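Local coordinates for probable benzoylformate decarboxylase (Rhodococcus jostii, PDB 7ORX), which binds thiamine diphosphate as a member of the thiamine-diphosphate-dependent enzyme family, with the cofactor held between two subunits of a tetramer, at residues T21-N26 and F42-G47; A67-L72 and V96-Q101; L46-G51 and A440-A445; V126-E131 and V157-P162. One frame throughout, in Å; residues are numbered along the deposited sequence.

Contact 1: residues T21-N26 and F42-G47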
loop_
_atom_site.group_PDB
_atom_site.type_symbol
_atom_site.label_atom_id
_atom_site.label_comp_id
_atom_site.label_asym_id
_atom_site.label_seq_id
_atom_site.Cartn_x
_atom_site.Cartn_y
_atom_site.Cartn_z
ATOM N N THR C 21 26.484 -8.905 -15.077
ATOM C CA THR C 21 26.657 -10.046 -16.004
ATOM C C THR C 21 26.479 -11.400 -15.292
ATOM O O THR C 21 26.554 -12.417 -15.979
ATOM C CB THR C 21 28.020 -9.931 -16.668
ATOM O OG1 THR C 21 28.931 -9.610 -15.625
ATOM C CG2 THR C 21 28.044 -8.848 -17.714
ATOM N N THR C 22 26.186 -11.406 -13.994
ATOM C CA THR C 22 25.872 -12.624 -13.234
ATOM C C THR C 22 24.424 -12.557 -12.778
ATOM O O THR C 22 24.069 -11.620 -12.087
ATOM C CB THR C 22 26.837 -12.763 -12.060
ATOM O OG1 THR C 22 28.141 -12.673 -12.617
ATOM C CG2 THR C 22 26.663 -14.059 -11.307
ATOM N N VAL C 23 23.618 -13.517 -13.166
ATOM C CA VAL C 23 22.148 -13.477 -12.933
ATOM C C VAL C 23 21.744 -14.688 -12.058
ATOM O O VAL C 23 22.043 -15.837 -12.444
ATOM C CB VAL C 23 21.436 -13.482 -14.292
ATOM C CG1 VAL C 23 19.931 -13.415 -14.153
ATOM C CG2 VAL C 23 21.952 -12.381 -15.154
ATOM N N PHE C 24 21.105 -14.463 -10.925
ATOM C CA PHE C 24 20.644 -15.545 -10.028
ATOM C C PHE C 24 19.159 -15.745 -10.310
ATOM O O PHE C 24 18.497 -14.731 -10.414
ATOM C CB PHE C 24 20.969 -15.146 -8.594
ATOM C CG PHE C 24 22.448 -14.986 -8.320
ATOM C CD1 PHE C 24 23.115 -13.803 -8.612
ATOM C CD2 PHE C 24 23.180 -16.029 -7.787
ATOM C CE1 PHE C 24 24.467 -13.668 -8.335
ATOM C CE2 PHE C 24 24.532 -15.884 -7.522
ATOM C CZ PHE C 24 25.175 -14.702 -7.795
ATOM N N GLY C 25 18.658 -16.961 -10.492
ATOM C CA GLY C 25 17.276 -17.129 -10.954
ATOM C C GLY C 25 16.682 -18.468 -10.547
ATOM O O GLY C 25 17.423 -19.422 -10.258
ATOM N N ASN C 26 15.364 -18.516 -10.440
ATOM C CA ASN C 26 14.569 -19.739 -10.577
ATOM C C ASN C 26 13.500 -19.423 -11.612
ATOM O O ASN C 26 12.654 -18.562 -11.391
ATOM C CB ASN C 26 13.915 -20.162 -9.268
ATOM C CG ASN C 26 13.189 -21.495 -9.399
ATOM O OD1 ASN C 26 11.969 -21.526 -9.616
ATOM N ND2 ASN C 26 13.943 -22.584 -9.298
ATOM N N PHE C 42 27.353 -13.608 -20.214
ATOM C CA PHE C 42 26.524 -13.605 -18.973
ATOM C C PHE C 42 26.447 -15.033 -18.415
ATOM O O PHE C 42 26.355 -15.987 -19.235
ATOM C CB PHE C 42 25.086 -13.162 -19.246
ATOM C CG PHE C 42 24.845 -11.681 -19.368
ATOM C CD1 PHE C 42 25.554 -10.908 -20.262
ATOM C CD2 PHE C 42 23.869 -11.066 -18.610
ATOM C CE1 PHE C 42 25.321 -9.554 -20.380
ATOM C CE2 PHE C 42 23.653 -9.705 -18.711
ATOM C CZ PHE C 42 24.377 -8.954 -19.598
ATOM N N ARG C 43 26.445 -15.175 -17.085
ATOM C CA ARG C 43 26.260 -16.486 -16.430
ATOM C C ARG C 43 24.978 -16.483 -15.621
ATOM O O ARG C 43 24.765 -15.551 -14.901
ATOM C CB ARG C 43 27.477 -16.917 -15.611
ATOM C CG ARG C 43 27.966 -16.027 -14.478
ATOM C CD ARG C 43 29.338 -16.653 -14.175
ATOM N NE ARG C 43 29.942 -16.597 -12.840
ATOM C CZ ARG C 43 30.474 -15.519 -12.284
ATOM N NH1 ARG C 43 30.449 -14.360 -12.913
ATOM N NH2 ARG C 43 31.020 -15.585 -11.091
ATOM N N TYR C 44 24.150 -17.502 -15.800
ATOM C CA TYR C 44 22.913 -17.702 -15.019
ATOM C C TYR C 44 23.230 -18.696 -13.902
ATOM O O TYR C 44 23.870 -19.739 -14.153
ATOM C CB TYR C 44 21.804 -18.188 -15.940
ATOM C CG TYR C 44 20.435 -18.270 -15.324
ATOM C CD1 TYR C 44 19.583 -17.179 -15.291
ATOM C CD2 TYR C 44 19.974 -19.466 -14.810
ATOM C CE1 TYR C 44 18.298 -17.280 -14.770
ATOM C CE2 TYR C 44 18.708 -19.583 -14.252
ATOM C CZ TYR C 44 17.850 -18.494 -14.263
ATOM O OH TYR C 44 16.607 -18.644 -13.707
ATOM N N VAL C 45 22.836 -18.381 -12.677
ATOM C CA VAL C 45 23.049 -19.300 -11.534
ATOM C C VAL C 45 21.673 -19.742 -11.025
ATOM O O VAL C 45 20.963 -18.968 -10.440
ATOM C CB VAL C 45 23.908 -18.627 -10.458
ATOM C CG1 VAL C 45 24.137 -19.597 -9.329
ATOM C CG2 VAL C 45 25.241 -18.126 -10.990
ATOM N N LEU C 46 21.291 -20.960 -11.325
ATOM C CA LEU C 46 19.970 -21.488 -10.924
ATOM C C LEU C 46 20.005 -21.882 -9.430
ATOM O O LEU C 46 20.997 -22.495 -8.979
ATOM C CB LEU C 46 19.670 -22.676 -11.846
ATOM C CG LEU C 46 18.454 -23.529 -11.503
ATOM C CD1 LEU C 46 17.167 -22.731 -11.648
ATOM C CD2 LEU C 46 18.418 -24.762 -12.392
ATOM N N GLY C 47 18.952 -21.534 -8.702
ATOM C CA GLY C 47 18.642 -22.039 -7.354
ATOM C C GLY C 47 17.280 -22.712 -7.373
ATOM O O GLY C 47 16.428 -22.279 -8.180
#
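Phe42 turns a ring face to Thr21, whose CA sits over it, 4.0 Å from the ring centroid and 15° off its normal. Thr21 CG2 lies over a face of the ring as well, whereas Val23 CG2 comes in at the edge, near the ring plane. One residue on, Arg43 N donates to Thr21 O at 3.0 Å and Arg43 O accepts from Val23 N at 2.9 Å. The arginine side chain runs beside that of Thr22, pointing the same way: CG sits between backbone N and carbonyl carbon (chi1 59°), and the chain then extends until Thr22 CG2 lies over one face of the guanidinium. Thr22 OG1 is near NH1, but the angle is too poor for a hydrogen bond.

These are two strands of the parallel sheet (strand order 2-1-3-4-6-5) of the N-terminal thiamine-diphosphate-binding domain, with 43-46 outermost within the chain and 22-25 next to it. Tyr44, on the same face as Val23, has CG anti to its backbone N (chi1 -173°). This brings the ring across to the neighbouring strand, with CD1 3.9 Å from Val23 CG1 and CZ 3.6 Å from Gly25 CA. Val45 turns to the opposite face, where its CB packs 3.8 Å from Phe24 CD2; Met56 of helix 50-64 and Leu418 of helix 409-418 touch both residues. Backbone bonds from Val45 N to Val23 O and from Gly25 N to Val45 O hold this pair in register. Leu46 brings CD1 3.6 Å from Gly25 O and packs on Gly478 of the second subunit. Gly47 N donates to Gly25 O, beside Asn26 of the cofactor pocket.

Contact 2: residues A67-L72 and V96-Q101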
loop_
_atom_site.group_PDB
_atom_site.type_symbol
_atom_site.label_atom_id
_atom_site.label_comp_id
_atom_site.label_asym_id
_atom_site.label_seq_id
_atom_site.Cartn_x
_atom_site.Cartn_y
_atom_site.Cartn_z
ATOM N N ALA C 67 26.042 -3.870 -7.425
ATOM C CA ALA C 67 24.623 -4.212 -7.670
ATOM C C ALA C 67 24.573 -5.605 -8.280
ATOM O O ALA C 67 25.530 -5.941 -8.944
ATOM C CB ALA C 67 23.996 -3.202 -8.595
ATOM N N THR C 68 23.511 -6.384 -8.075
ATOM C CA THR C 68 23.449 -7.802 -8.537
ATOM C C THR C 68 22.057 -8.166 -9.016
ATOM O O THR C 68 21.123 -7.782 -8.349
ATOM C CB THR C 68 23.857 -8.736 -7.394
ATOM O OG1 THR C 68 25.194 -8.363 -7.078
ATOM C CG2 THR C 68 23.796 -10.208 -7.730
ATOM N N LEU C 69 21.945 -8.912 -10.101
ATOM C CA LEU C 69 20.637 -9.106 -10.769
ATOM C C LEU C 69 20.015 -10.416 -10.303
ATOM O O LEU C 69 20.679 -11.432 -10.320
ATOM C CB LEU C 69 20.849 -9.104 -12.290
ATOM C CG LEU C 69 19.583 -9.165 -13.142
ATOM C CD1 LEU C 69 18.644 -7.994 -12.862
ATOM C CD2 LEU C 69 19.962 -9.170 -14.616
ATOM N N VAL C 70 18.746 -10.389 -9.972
ATOM C CA VAL C 70 17.965 -11.604 -9.620
ATOM C C VAL C 70 16.799 -11.686 -10.604
ATOM O O VAL C 70 16.311 -10.629 -10.951
ATOM C CB VAL C 70 17.474 -11.470 -8.177
ATOM C CG1 VAL C 70 16.574 -12.614 -7.793
ATOM C CG2 VAL C 70 18.644 -11.298 -7.222
ATOM N N ASN C 71 16.357 -12.872 -11.014
ATOM C CA ASN C 71 15.202 -13.020 -11.922
ATOM C C ASN C 71 14.280 -14.106 -11.368
ATOM O O ASN C 71 14.658 -15.293 -11.332
ATOM C CB ASN C 71 15.673 -13.305 -13.340
ATOM C CG ASN C 71 14.536 -13.428 -14.332
ATOM O OD1 ASN C 71 13.594 -12.637 -14.322
ATOM N ND2 ASN C 71 14.616 -14.424 -15.197
ATOM N N LEU C 72 13.075 -13.747 -10.963
ATOM C CA LEU C 72 12.153 -14.654 -10.255
ATOM C C LEU C 72 10.874 -14.800 -11.064
ATOM O O LEU C 72 10.659 -14.026 -12.010
ATOM C CB LEU C 72 11.837 -14.033 -8.897
ATOM C CG LEU C 72 13.034 -13.839 -7.983
ATOM C CD1 LEU C 72 12.638 -13.048 -6.734
ATOM C CD2 LEU C 72 13.630 -15.183 -7.597
ATOM N N VAL C 96 18.948 -5.996 -7.480
ATOM C CA VAL C 96 17.951 -5.554 -8.487
ATOM C C VAL C 96 17.098 -6.775 -8.820
ATOM O O VAL C 96 17.587 -7.669 -9.502
ATOM C CB VAL C 96 18.703 -5.035 -9.705
ATOM C CG1 VAL C 96 17.723 -4.594 -10.758
ATOM C CG2 VAL C 96 19.678 -3.948 -9.313
ATOM N N VAL C 97 15.893 -6.855 -8.306
ATOM C CA VAL C 97 15.094 -8.089 -8.466
ATOM C C VAL C 97 14.076 -7.844 -9.570
ATOM O O VAL C 97 13.177 -7.049 -9.338
ATOM C CB VAL C 97 14.382 -8.399 -7.148
ATOM C CG1 VAL C 97 13.554 -9.670 -7.227
ATOM C CG2 VAL C 97 15.360 -8.434 -5.996
ATOM N N THR C 98 14.214 -8.505 -10.720
ATOM C CA THR C 98 13.196 -8.519 -11.797
ATOM C C THR C 98 12.314 -9.773 -11.664
ATOM O O THR C 98 12.817 -10.860 -11.362
ATOM C CB THR C 98 13.862 -8.463 -13.168
ATOM O OG1 THR C 98 14.489 -9.724 -13.379
ATOM C CG2 THR C 98 14.908 -7.373 -13.276
ATOM N N ALA C 99 11.023 -9.627 -11.920
ATOM C CA ALA C 99 10.057 -10.736 -11.914
ATOM C C ALA C 99 9.349 -10.773 -13.268
ATOM O O ALA C 99 8.979 -9.728 -13.769
ATOM C CB ALA C 99 9.087 -10.523 -10.782
ATOM N N GLY C 100 9.186 -11.951 -13.849
ATOM C CA GLY C 100 8.291 -12.153 -14.994
ATOM C C GLY C 100 6.843 -11.872 -14.626
ATOM O O GLY C 100 6.385 -12.232 -13.538
ATOM N N GLN C 101 6.107 -11.269 -15.542
ATOM C CA GLN C 101 4.653 -11.045 -15.398
ATOM C C GLN C 101 3.978 -11.617 -16.637
ATOM O O GLN C 101 4.632 -11.789 -17.660
ATOM C CB GLN C 101 4.400 -9.561 -15.163
ATOM C CG GLN C 101 2.963 -9.134 -15.313
ATOM C CD GLN C 101 2.122 -9.635 -14.158
ATOM O OE1 GLN C 101 1.765 -10.823 -14.101
ATOM N NE2 GLN C 101 1.784 -8.718 -13.253
#
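Thr98 is joined to the strand of Val70 and Leu72 through its backbone: its N donates to Val70 O at 3.0 Å and its O accepts from Leu72 N at 2.9 Å. The pattern extends both ways, with Val96 N to Thr68 O and Val70 N to Val96 O at one end and Gly100 N to Leu72 O at the other. Two CA-H...O contacts, Asn71 CA to Thr98 O and Ala99 CA to Leu72 O, fill in between these bonds.

The side-chain polar contacts gather at the Thr98 hydroxyl. With chi1 at 71°, OG1 lies between the backbone N and the carbonyl carbon and is brought within 3.2 Å of both Val70 O and Asn71 OD1; which of them receives the proton is not settled.

Strands 68-73 and 95-101 occupy the middle of the N-terminal domain's six-stranded parallel sheet, and the chain between them, mostly helix, forms a beta-alpha-beta crossover.

Apolar packing divides between the two faces. With Asn71 and Thr98 lie Leu69 and Val96: Leu69 CD1 reaches across to Thr98 CG2 at 3.8 Å and to Val96 CG1 at 4.1 Å, having CG anti to the backbone N (chi1 -175°). On the other face Leu72 slants across Val97, its CD1 meeting Val97 CG1 at 3.5 Å, while CG1 of Val70 approaches the same methyl more distantly. Helix 50-64 packs on this second face, with Val53 and Ala57 on Val70 and Glu50 on Leu72.

Contact 3: residues L46-G51 and A440-A445; sequences LGLHEG and ALWSAA. With TPP (thiamine diphosphate), chain K.
Ser443 OG makes two hydrogen bonds at once. It donates to Leu46 O at 2.7 Å, in the carbonyl plane and on a lone pair, and it accepts from a water 3.0 Å away that in turn takes the N-H of Leu48. The helix 440-447 is thereby tied to the backbone on both sides of Gly47.

Trp442 supplies the apolar part. Leu48 comes over one face of the indole at about a right angle, with CD2 3.8 Å from the centroid of the six-membered ring and CD1 3.5 Å from CG. Leu46 CD2 meets CH2 at the far end of the ring, also at 3.5 Å. The indole NE1 bonds to Pro482 O of the second subunit.

Beyond Leu48 the chain passes His49, the N-cap of helix 50-64, to Glu50, whose OE2 lies 2.7 Å from N1' of thiamine diphosphate, the place of the glutamate characteristic of this family. Asn80 ND2 holds OE1. Ser433 and Gly432 of the second subunit also bond to the cofactor, in a pocket shared by two subunits. The paired hydroxyl bonds and the leucine-indole packing fix the turn leading into Glu50, consistent with holding its carboxylate at N1'.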
loop_
_atom_site.group_PDB
_atom_site.type_symbol
_atom_site.label_atom_id
_atom_site.label_comp_id
_atom_site.label_asym_id
_atom_site.label_seq_id
_atom_site.Cartn_x
_atom_site.Cartn_y
_atom_site.Cartn_z
ATOM N N LEU C 46 21.291 -20.960 -11.325
ATOM C CA LEU C 46 19.970 -21.488 -10.924
ATOM C C LEU C 46 20.005 -21.882 -9.430
ATOM O O LEU C 46 20.997 -22.495 -8.979
ATOM C CB LEU C 46 19.670 -22.676 -11.846
ATOM C CG LEU C 46 18.454 -23.529 -11.503
ATOM C CD1 LEU C 46 17.167 -22.731 -11.648
ATOM C CD2 LEU C 46 18.418 -24.762 -12.392
ATOM N N GLY C 47 18.952 -21.534 -8.702
ATOM C CA GLY C 47 18.642 -22.039 -7.354
ATOM C C GLY C 47 17.280 -22.712 -7.373
ATOM O O GLY C 47 16.428 -22.279 -8.180
ATOM N N LEU C 48 17.088 -23.792 -6.594
ATOM C CA LEU C 48 15.866 -24.645 -6.698
ATOM C C LEU C 48 14.676 -24.010 -5.970
ATOM O O LEU C 48 13.576 -24.601 -6.042
ATOM C CB LEU C 48 16.168 -26.012 -6.111
ATOM C CG LEU C 48 17.327 -26.725 -6.760
ATOM C CD1 LEU C 48 17.584 -28.007 -6.049
ATOM C CD2 LEU C 48 17.023 -27.043 -8.179
ATOM N N HIS C 49 14.895 -22.844 -5.363
ATOM C CA HIS C 49 14.003 -22.206 -4.380
ATOM C C HIS C 49 14.400 -20.727 -4.354
ATOM O O HIS C 49 15.590 -20.424 -4.430
ATOM C CB HIS C 49 14.123 -22.948 -3.041
ATOM C CG HIS C 49 13.225 -22.395 -2.001
ATOM N ND1 HIS C 49 11.866 -22.633 -2.028
ATOM C CD2 HIS C 49 13.444 -21.548 -0.974
ATOM C CE1 HIS C 49 11.261 -21.942 -1.069
ATOM N NE2 HIS C 49 12.215 -21.252 -0.408
ATOM N N GLU C 50 13.427 -19.826 -4.336
ATOM C CA GLU C 50 13.662 -18.388 -4.632
ATOM C C GLU C 50 14.373 -17.740 -3.452
ATOM O O GLU C 50 15.160 -16.821 -3.673
ATOM C CB GLU C 50 12.339 -17.703 -4.931
ATOM C CG GLU C 50 11.721 -18.171 -6.229
ATOM C CD GLU C 50 10.920 -19.481 -6.235
ATOM O OE1 GLU C 50 10.831 -20.188 -5.158
ATOM O OE2 GLU C 50 10.371 -19.830 -7.337
ATOM N N GLY C 51 14.085 -18.187 -2.237
ATOM C CA GLY C 51 14.772 -17.688 -1.031
ATOM C C GLY C 51 16.263 -17.984 -1.065
ATOM O O GLY C 51 17.082 -17.106 -0.704
ATOM N N ALA C 440 20.427 -24.633 -1.507
ATOM C CA ALA C 440 21.596 -23.937 -2.078
ATOM C C ALA C 440 22.774 -24.891 -2.184
ATOM O O ALA C 440 23.740 -24.564 -2.912
ATOM C CB ALA C 440 21.977 -22.756 -1.256
ATOM N N LEU C 441 22.728 -26.028 -1.493
ATOM C CA LEU C 441 23.809 -27.029 -1.610
ATOM C C LEU C 441 23.855 -27.571 -3.036
ATOM O O LEU C 441 24.965 -27.796 -3.547
ATOM C CB LEU C 441 23.560 -28.153 -0.610
ATOM C CG LEU C 441 23.898 -27.836 0.836
ATOM C CD1 LEU C 441 23.581 -29.049 1.692
ATOM C CD2 LEU C 441 25.367 -27.429 0.964
ATOM N N TRP C 442 22.693 -27.783 -3.652
ATOM C CA TRP C 442 22.575 -28.206 -5.076
ATOM C C TRP C 442 23.330 -27.235 -5.986
ATOM O O TRP C 442 24.129 -27.710 -6.794
ATOM C CB TRP C 442 21.115 -28.275 -5.489
ATOM C CG TRP C 442 20.932 -28.768 -6.885
ATOM C CD1 TRP C 442 20.878 -30.075 -7.280
ATOM C CD2 TRP C 442 20.762 -27.971 -8.065
ATOM N NE1 TRP C 442 20.687 -30.143 -8.631
ATOM C CE2 TRP C 442 20.591 -28.864 -9.136
ATOM C CE3 TRP C 442 20.742 -26.610 -8.324
ATOM C CZ2 TRP C 442 20.411 -28.430 -10.446
ATOM C CZ3 TRP C 442 20.548 -26.178 -9.623
ATOM C CH2 TRP C 442 20.391 -27.079 -10.664
ATOM N N SER C 443 23.124 -25.934 -5.805
ATOM C CA SER C 443 23.794 -24.892 -6.610
ATOM C C SER C 443 25.304 -25.029 -6.445
ATOM O O SER C 443 26.008 -25.057 -7.440
ATOM C CB SER C 443 23.274 -23.538 -6.262
ATOM O OG SER C 443 21.892 -23.469 -6.609
ATOM N N ALA C 444 25.791 -25.214 -5.241
ATOM C CA ALA C 444 27.238 -25.406 -4.985
ATOM C C ALA C 444 27.750 -26.626 -5.743
ATOM O O ALA C 444 28.881 -26.589 -6.308
ATOM C CB ALA C 444 27.441 -25.538 -3.503
ATOM N N ALA C 445 26.968 -27.705 -5.733
ATOM C CA ALA C 445 27.360 -28.955 -6.413
ATOM C C ALA C 445 27.407 -28.725 -7.913
ATOM O O ALA C 445 28.480 -28.938 -8.474
ATOM C CB ALA C 445 26.405 -30.080 -6.073
HETATM N "N1'" TPP K . 8.768 -21.261 -8.902
HETATM C "C2'" TPP K . 7.570 -21.305 -8.304
HETATM C CM2 TPP K . 7.505 -20.995 -6.845
HETATM N "N3'" TPP K . 6.420 -21.596 -8.912
HETATM C "C4'" TPP K . 6.467 -21.872 -10.225
HETATM N "N4'" TPP K . 5.296 -22.149 -10.826
HETATM C "C5'" TPP K . 7.685 -21.869 -10.940
HETATM C "C6'" TPP K . 8.813 -21.542 -10.214
HETATM C "C7'" TPP K . 7.749 -22.187 -12.416
HETATM N N3 TPP K . 7.437 -23.594 -12.711
HETATM C C2 TPP K . 6.211 -24.002 -13.032
HETATM S S1 TPP K . 6.272 -25.460 -13.909
HETATM C C5 TPP K . 7.887 -25.728 -13.319
HETATM C C4 TPP K . 8.386 -24.624 -12.713
HETATM C CM4 TPP K . 9.753 -24.476 -12.115
HETATM C C6 TPP K . 8.558 -27.068 -13.484
HETATM C C7 TPP K . 8.436 -27.961 -12.257
HETATM O O7 TPP K . 9.133 -29.216 -12.508
HETATM P PA TPP K . 8.503 -30.627 -12.038
HETATM O O1A TPP K . 7.781 -30.451 -10.745
HETATM O O2A TPP K . 9.657 -31.553 -12.207
HETATM O O3A TPP K . 7.354 -30.970 -13.095
HETATM P PB TPP K . 7.442 -31.601 -14.560
HETATM O O1B TPP K . 6.360 -32.663 -14.657
HETATM O O2B TPP K . 7.190 -30.445 -15.483
HETATM O O3B TPP K . 8.836 -32.161 -14.683
HETATM O O HOH W 1 19.488 -23.981 -4.864
#

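Contact 4: residues V126-E131 and V157-P162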
loop_
_atom_site.group_PDB
_atom_site.type_symbol
_atom_site.label_atom_id
_atom_site.label_comp_id
_atom_site.label_asym_id
_atom_site.label_seq_id
_atom_site.Cartn_x
_atom_site.Cartn_y
_atom_site.Cartn_z
ATOM N N VAL C 126 11.738 -3.563 -0.190
ATOM C CA VAL C 126 12.377 -2.834 -1.320
ATOM C C VAL C 126 12.255 -1.322 -1.148
ATOM O O VAL C 126 11.179 -0.891 -0.733
ATOM C CB VAL C 126 11.733 -3.334 -2.610
ATOM C CG1 VAL C 126 11.922 -4.845 -2.749
ATOM C CG2 VAL C 126 10.252 -3.003 -2.653
ATOM N N LYS C 127 13.336 -0.576 -1.417
ATOM C CA LYS C 127 13.356 0.910 -1.452
ATOM C C LYS C 127 12.404 1.460 -2.515
ATOM O O LYS C 127 11.977 2.596 -2.411
ATOM C CB LYS C 127 14.637 1.479 -2.042
ATOM C CG LYS C 127 15.856 1.372 -1.188
ATOM C CD LYS C 127 17.056 1.845 -1.941
ATOM C CE LYS C 127 16.969 3.328 -2.212
ATOM N NZ LYS C 127 18.316 3.932 -2.225
ATOM N N TRP C 128 12.273 0.730 -3.608
ATOM C CA TRP C 128 11.625 1.235 -4.834
ATOM C C TRP C 128 11.111 0.063 -5.655
ATOM O O TRP C 128 11.846 -0.925 -5.761
ATOM C CB TRP C 128 12.619 2.061 -5.652
ATOM C CG TRP C 128 11.914 2.738 -6.785
ATOM C CD1 TRP C 128 10.991 3.739 -6.682
ATOM C CD2 TRP C 128 11.939 2.360 -8.167
ATOM N NE1 TRP C 128 10.431 3.983 -7.909
ATOM C CE2 TRP C 128 11.035 3.198 -8.842
ATOM C CE3 TRP C 128 12.652 1.410 -8.897
ATOM C CZ2 TRP C 128 10.869 3.158 -10.212
ATOM C CZ3 TRP C 128 12.466 1.341 -10.257
ATOM C CH2 TRP C 128 11.584 2.212 -10.910
ATOM N N SER C 129 9.926 0.185 -6.241
ATOM C CA SER C 129 9.355 -0.907 -7.063
ATOM C C SER C 129 8.527 -0.317 -8.204
ATOM O O SER C 129 7.915 0.688 -7.987
ATOM C CB SER C 129 8.564 -1.862 -6.174
ATOM O OG SER C 129 7.174 -1.551 -6.191
ATOM N N SER C 130 8.555 -0.925 -9.382
ATOM C CA SER C 130 7.836 -0.460 -10.589
ATOM C C SER C 130 7.270 -1.648 -11.342
ATOM O O SER C 130 8.006 -2.604 -11.481
ATOM C CB SER C 130 8.743 0.336 -11.472
ATOM O OG SER C 130 7.988 0.912 -12.545
ATOM N N GLU C 131 6.022 -1.567 -11.799
ATOM C CA GLU C 131 5.588 -2.305 -13.013
ATOM C C GLU C 131 5.534 -1.269 -14.138
ATOM O O GLU C 131 4.561 -0.539 -14.199
ATOM C CB GLU C 131 4.259 -3.053 -12.776
ATOM C CG GLU C 131 3.849 -3.974 -13.946
ATOM C CD GLU C 131 2.778 -5.046 -13.696
ATOM O OE1 GLU C 131 3.137 -6.255 -13.457
ATOM O OE2 GLU C 131 1.568 -4.707 -13.815
ATOM N N VAL C 157 15.568 -3.324 -4.889
ATOM C CA VAL C 157 14.567 -2.685 -5.804
ATOM C C VAL C 157 13.875 -3.813 -6.577
ATOM O O VAL C 157 14.502 -4.866 -6.758
ATOM C CB VAL C 157 15.287 -1.700 -6.739
ATOM C CG1 VAL C 157 16.089 -0.718 -5.933
ATOM C CG2 VAL C 157 16.241 -2.414 -7.662
ATOM N N TYR C 158 12.645 -3.623 -7.019
ATOM C CA TYR C 158 11.872 -4.677 -7.695
ATOM C C TYR C 158 11.238 -4.098 -8.951
ATOM O O TYR C 158 10.712 -3.034 -8.884
ATOM C CB TYR C 158 10.781 -5.180 -6.767
ATOM C CG TYR C 158 9.899 -6.288 -7.285
ATOM C CD1 TYR C 158 10.299 -7.612 -7.277
ATOM C CD2 TYR C 158 8.603 -6.022 -7.656
ATOM C CE1 TYR C 158 9.456 -8.631 -7.696
ATOM C CE2 TYR C 158 7.741 -7.023 -8.066
ATOM C CZ TYR C 158 8.159 -8.340 -8.067
ATOM O OH TYR C 158 7.290 -9.310 -8.482
ATOM N N VAL C 159 11.300 -4.832 -10.049
ATOM C CA VAL C 159 10.752 -4.429 -11.360
ATOM C C VAL C 159 9.995 -5.643 -11.890
ATOM O O VAL C 159 10.645 -6.673 -12.069
ATOM C CB VAL C 159 11.880 -4.017 -12.313
ATOM C CG1 VAL C 159 11.300 -3.678 -13.659
ATOM C CG2 VAL C 159 12.691 -2.865 -11.766
ATOM N N SER C 160 8.691 -5.526 -12.141
ATOM C CA SER C 160 7.864 -6.628 -12.709
ATOM C C SER C 160 7.690 -6.335 -14.186
ATOM O O SER C 160 7.204 -5.288 -14.446
ATOM C CB SER C 160 6.531 -6.747 -11.966
ATOM O OG SER C 160 5.537 -7.445 -12.702
ATOM N N VAL C 161 8.103 -7.212 -15.100
ATOM C CA VAL C 161 8.034 -6.954 -16.571
ATOM C C VAL C 161 7.167 -8.033 -17.228
ATOM O O VAL C 161 7.477 -9.232 -17.130
ATOM C CB VAL C 161 9.434 -6.904 -17.206
ATOM C CG1 VAL C 161 9.313 -6.615 -18.683
ATOM C CG2 VAL C 161 10.355 -5.946 -16.473
ATOM N N PRO C 162 6.040 -7.641 -17.879
ATOM C CA PRO C 162 5.226 -8.558 -18.665
ATOM C C PRO C 162 6.074 -9.165 -19.784
ATOM O O PRO C 162 6.875 -8.455 -20.399
ATOM C CB PRO C 162 4.102 -7.685 -19.231
ATOM C CG PRO C 162 4.010 -6.507 -18.299
ATOM C CD PRO C 162 5.415 -6.317 -17.783
#
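Ser130 sits between Tyr158 and Ser160 in a parallel pairing whose strand axes lie 4° from parallel and 4.8 Å apart at closest approach: its N donates to Tyr158 O and its O accepts from Ser160 N, both at 3.1 Å, with Tyr158 N to Trp128 O one step earlier.

Among the side chains, Ser160 OG donates to Glu131 OE1 at 2.8 Å, using the anti lone pair of that oxygen. OG points there because it is anti to its own backbone N (chi1 160°), while the glutamate reaches over with an extended chain. OE1 also accepts from Gln101 NE2, so two donors grip it. Tyr158 takes Ser129 CB at its ring edge, and Val126 CG1 packs 4.2 Å from Tyr158 CB. Ser129 OG is bonded to Gly119 O, and the hydroxyls of Tyr158 and Ser78 are bonded to each other. On the opposite face the indole of Trp128 approaches Val159 loosely, CZ3 to CG2 4.5 Å.

The two strands and helix 138-149 form a beta-alpha-beta unit, and that helix packs on the face of Trp128, Ser130 and Val159. Strand 157-162 is flanked by strand 95-101 on its other side, whereas 128-130 is the outermost strand within the chain; just past its end, Glu131 packs on Ala118 of helix 118-121 and on Thr133 of the third subunit.

In the fold
Contacts 1, 2 and 4 are pairs within one parallel sheet, read from one outermost strand to the other, while contact 3 joins the end of strand 43-46 and the turn after it to helix 440-447 of the C-terminal domain. Phe24 bonds through its backbone to Leu69 and Asn71, linking contacts 1 and 2; Val97 N to Val157 O links contacts 2 and 4. Contact 2, at the sheet's centre, is wholly buried and mostly aliphatic. Contacts 1 and 3 are buried as well; they share Leu46 and Gly47, border the second subunit, and each contribute a residue to the cofactor pocket. Contact 4 is only partly buried and carries more hydroxyls and a carboxylate.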